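PDB 1MK0: intron-associated endonuclease 1 from Enterobacteria phage T4, which probably cleaves DNA as the GIY-YIG catalytic domain of the T4 phage intron endonuclease I-TevI. Local coordinates for residues G4-K9 against K22-R27. The protein carries 1 engineered substitution. Sequence-based numbering, arbitrary orientation.
Sequences GIYQIK and KDFEKR. With CIT (citric acid), chain B.
Y6 touches F24 and R27 where the central strand of the GIY-YIG domain's three-stranded antiparallel sheet meets the first turn of helix 24-37. G4, I5 and Y6 supply the GIY of the family's name. The F24 and Y6 side chains run past each other in opposite directions: the phenyl ring reaches back to the start of the strand, bringing F24 CZ to 3.4 Å from G4 N, while F24 CE1 packs against Y6 CB at 3.7 Å. G4 has backbone angles that by themselves call for glycine, and the phenyl ring packs directly on its main chain. F24 also touches I60 of strand 56-63.

The phenol turns the opposite way, with Y6 CG lying between its own N and carbonyl carbon (chi1 63°), and carries its hydroxyl over one face of the R27 guanidinium. That arginine crosses the tyrosine at about a right angle, its guanidinium plane 72° from the ring. The touch is made by the aliphatic part, R27 CG lying 3.6 Å from Y6 OH. W28 packs edge-to-face with the same tyrosine, and H31 hydrogen-bonds its hydroxyl.

D23 starts the helix as its N-cap, D23 OD2 accepting from K26 N at 3.0 Å. A citrate, probably from the crystallisation liquor, sits beside the tyrosine and arginine, and Y17, S20 and T95 also bind it. Citrate O6 lies 2.6 Å from Y6 OH. Its O1 receives R27 NH2 at 3.1 Å, with an N-H...O angle of 153°, and a longer, weak bond from R27 NE.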
loop_
_atom_site.group_PDB
_atom_site.type_symbol
_atom_site.label_atom_id
_atom_site.label_comp_id
_atom_site.label_asym_id
_atom_site.label_seq_id
_atom_site.Cartn_x
_atom_site.Cartn_y
_atom_site.Cartn_z
ATOM N N GLY A 4 -2.364 -4.385 10.362
ATOM C CA GLY A 4 -2.479 -5.475 9.417
ATOM C C GLY A 4 -2.012 -5.116 8.025
ATOM O O GLY A 4 -1.213 -4.196 7.835
ATOM N N ILE A 5 -2.530 -5.855 7.052
ATOM C CA ILE A 5 -2.185 -5.659 5.653
ATOM C C ILE A 5 -3.333 -4.940 4.963
ATOM O O ILE A 5 -4.505 -5.224 5.221
ATOM C CB ILE A 5 -1.957 -7.015 4.951
ATOM C CG1 ILE A 5 -0.998 -7.880 5.778
ATOM C CG2 ILE A 5 -1.417 -6.789 3.544
ATOM C CD1 ILE A 5 0.358 -7.248 6.022
ATOM N N TYR A 6 -2.998 -4.012 4.076
ATOM C CA TYR A 6 -4.015 -3.252 3.368
ATOM C C TYR A 6 -3.678 -3.108 1.893
ATOM O O TYR A 6 -2.579 -3.443 1.456
ATOM C CB TYR A 6 -4.131 -1.857 3.988
ATOM C CG TYR A 6 -2.860 -1.046 3.849
ATOM C CD1 TYR A 6 -2.565 -0.371 2.661
ATOM C CD2 TYR A 6 -1.924 -1.004 4.878
ATOM C CE1 TYR A 6 -1.370 0.318 2.503
ATOM C CE2 TYR A 6 -0.724 -0.321 4.731
ATOM C CZ TYR A 6 -0.453 0.336 3.541
ATOM O OH TYR A 6 0.737 0.991 3.388
ATOM N N GLN A 7 -4.641 -2.609 1.128
ATOM C CA GLN A 7 -4.425 -2.356 -0.286
ATOM C C GLN A 7 -4.930 -0.949 -0.586
ATOM O O GLN A 7 -5.879 -0.470 0.042
ATOM C CB GLN A 7 -5.178 -3.367 -1.165
ATOM C CG GLN A 7 -6.700 -3.281 -1.074
ATOM C CD GLN A 7 -7.411 -4.185 -2.072
ATOM O OE1 GLN A 7 -8.638 -4.304 -2.051
ATOM N NE2 GLN A 7 -6.648 -4.819 -2.951
ATOM N N ILE A 8 -4.256 -0.277 -1.513
ATOM C CA ILE A 8 -4.653 1.052 -1.961
ATOM C C ILE A 8 -4.916 0.794 -3.435
ATOM O O ILE A 8 -3.995 0.489 -4.189
ATOM C CB ILE A 8 -3.520 2.089 -1.797
ATOM C CG1 ILE A 8 -3.200 2.268 -0.309
ATOM C CG2 ILE A 8 -3.943 3.426 -2.415
ATOM C CD1 ILE A 8 -2.090 3.262 -0.024
ATOM N N LYS A 9 -6.179 0.888 -3.840
ATOM C CA LYS A 9 -6.553 0.596 -5.219
ATOM C C LYS A 9 -6.972 1.798 -6.056
ATOM O O LYS A 9 -7.783 2.621 -5.633
ATOM C CB LYS A 9 -7.677 -0.450 -5.221
ATOM C CG LYS A 9 -8.163 -0.855 -6.606
ATOM C CD LYS A 9 -9.088 -2.072 -6.546
ATOM C CE LYS A 9 -10.334 -1.803 -5.719
ATOM N NZ LYS A 9 -11.272 -2.964 -5.717
ATOM N N LYS A 22 0.725 -0.170 11.365
ATOM C CA LYS A 22 0.533 -0.296 12.803
ATOM C C LYS A 22 -0.887 0.227 13.033
ATOM O O LYS A 22 -1.606 -0.247 13.912
ATOM C CB LYS A 22 1.560 0.552 13.558
ATOM C CG LYS A 22 1.360 0.589 15.072
ATOM C CD LYS A 22 1.425 -0.800 15.698
ATOM C CE LYS A 22 1.172 -0.741 17.200
ATOM N NZ LYS A 22 1.129 -2.096 17.819
ATOM N N ASP A 23 -1.274 1.219 12.230
ATOM C CA ASP A 23 -2.624 1.781 12.254
ATOM C C ASP A 23 -3.004 2.152 10.824
ATOM O O ASP A 23 -2.382 3.019 10.210
ATOM C CB ASP A 23 -2.741 3.030 13.121
ATOM C CG ASP A 23 -4.159 3.580 13.126
ATOM O OD1 ASP A 23 -5.059 2.895 13.665
ATOM O OD2 ASP A 23 -4.389 4.673 12.573
ATOM N N PHE A 24 -4.034 1.500 10.299
ATOM C CA PHE A 24 -4.480 1.741 8.932
ATOM C C PHE A 24 -4.784 3.193 8.577
ATOM O O PHE A 24 -4.184 3.752 7.660
ATOM C CB PHE A 24 -5.715 0.892 8.624
ATOM C CG PHE A 24 -5.449 -0.584 8.599
ATOM C CD1 PHE A 24 -4.556 -1.126 7.678
ATOM C CD2 PHE A 24 -6.106 -1.436 9.480
ATOM C CE1 PHE A 24 -4.321 -2.503 7.635
ATOM C CE2 PHE A 24 -5.881 -2.809 9.447
ATOM C CZ PHE A 24 -4.988 -3.347 8.525
ATOM N N GLU A 25 -5.717 3.801 9.301
ATOM C CA GLU A 25 -6.125 5.174 9.024
ATOM C C GLU A 25 -4.965 6.160 8.938
ATOM O O GLU A 25 -4.895 6.967 8.010
ATOM C CB GLU A 25 -7.118 5.647 10.088
ATOM C CG GLU A 25 -8.180 6.599 9.560
ATOM C CD GLU A 25 -9.085 5.943 8.527
ATOM O OE1 GLU A 25 -9.742 4.935 8.862
ATOM O OE2 GLU A 25 -9.140 6.434 7.380
ATOM N N LYS A 26 -4.054 6.093 9.901
ATOM C CA LYS A 26 -2.916 7.000 9.910
ATOM C C LYS A 26 -1.920 6.691 8.805
ATOM O O LYS A 26 -1.339 7.604 8.219
ATOM C CB LYS A 26 -2.240 6.972 11.278
ATOM C CG LYS A 26 -3.110 7.609 12.346
ATOM C CD LYS A 26 -2.495 7.544 13.720
ATOM C CE LYS A 26 -3.398 8.254 14.715
ATOM N NZ LYS A 26 -2.893 8.160 16.103
ATOM N N ARG A 27 -1.728 5.411 8.503
ATOM C CA ARG A 27 -0.790 5.053 7.446
ATOM C C ARG A 27 -1.294 5.581 6.108
ATOM O O ARG A 27 -0.517 6.096 5.303
ATOM C CB ARG A 27 -0.614 3.534 7.349
ATOM C CG ARG A 27 0.443 3.121 6.327
ATOM C CD ARG A 27 1.828 3.536 6.799
ATOM N NE ARG A 27 2.872 3.392 5.784
ATOM C CZ ARG A 27 3.161 4.306 4.862
ATOM N NH1 ARG A 27 2.479 5.445 4.805
ATOM N NH2 ARG A 27 4.168 4.101 4.025
HETATM C C1 CIT B . 6.432 1.594 4.216
HETATM O O1 CIT B . 5.582 1.594 5.190
HETATM O O2 CIT B . 7.251 2.576 4.105
HETATM C C2 CIT B . 6.375 0.379 3.247
HETATM C C3 CIT B . 5.103 -0.506 3.175
HETATM O O7 CIT B . 5.012 -1.326 4.407
HETATM C C4 CIT B . 5.097 -1.420 1.979
HETATM C C5 CIT B . 6.282 -2.283 1.787
HETATM O O3 CIT B . 6.510 -3.327 2.359
HETATM O O4 CIT B . 7.136 -1.919 0.975
HETATM C C6 CIT B . 3.751 0.256 3.237
HETATM O O5 CIT B . 3.669 1.202 2.384
HETATM O O6 CIT B . 2.984 -0.174 4.127
#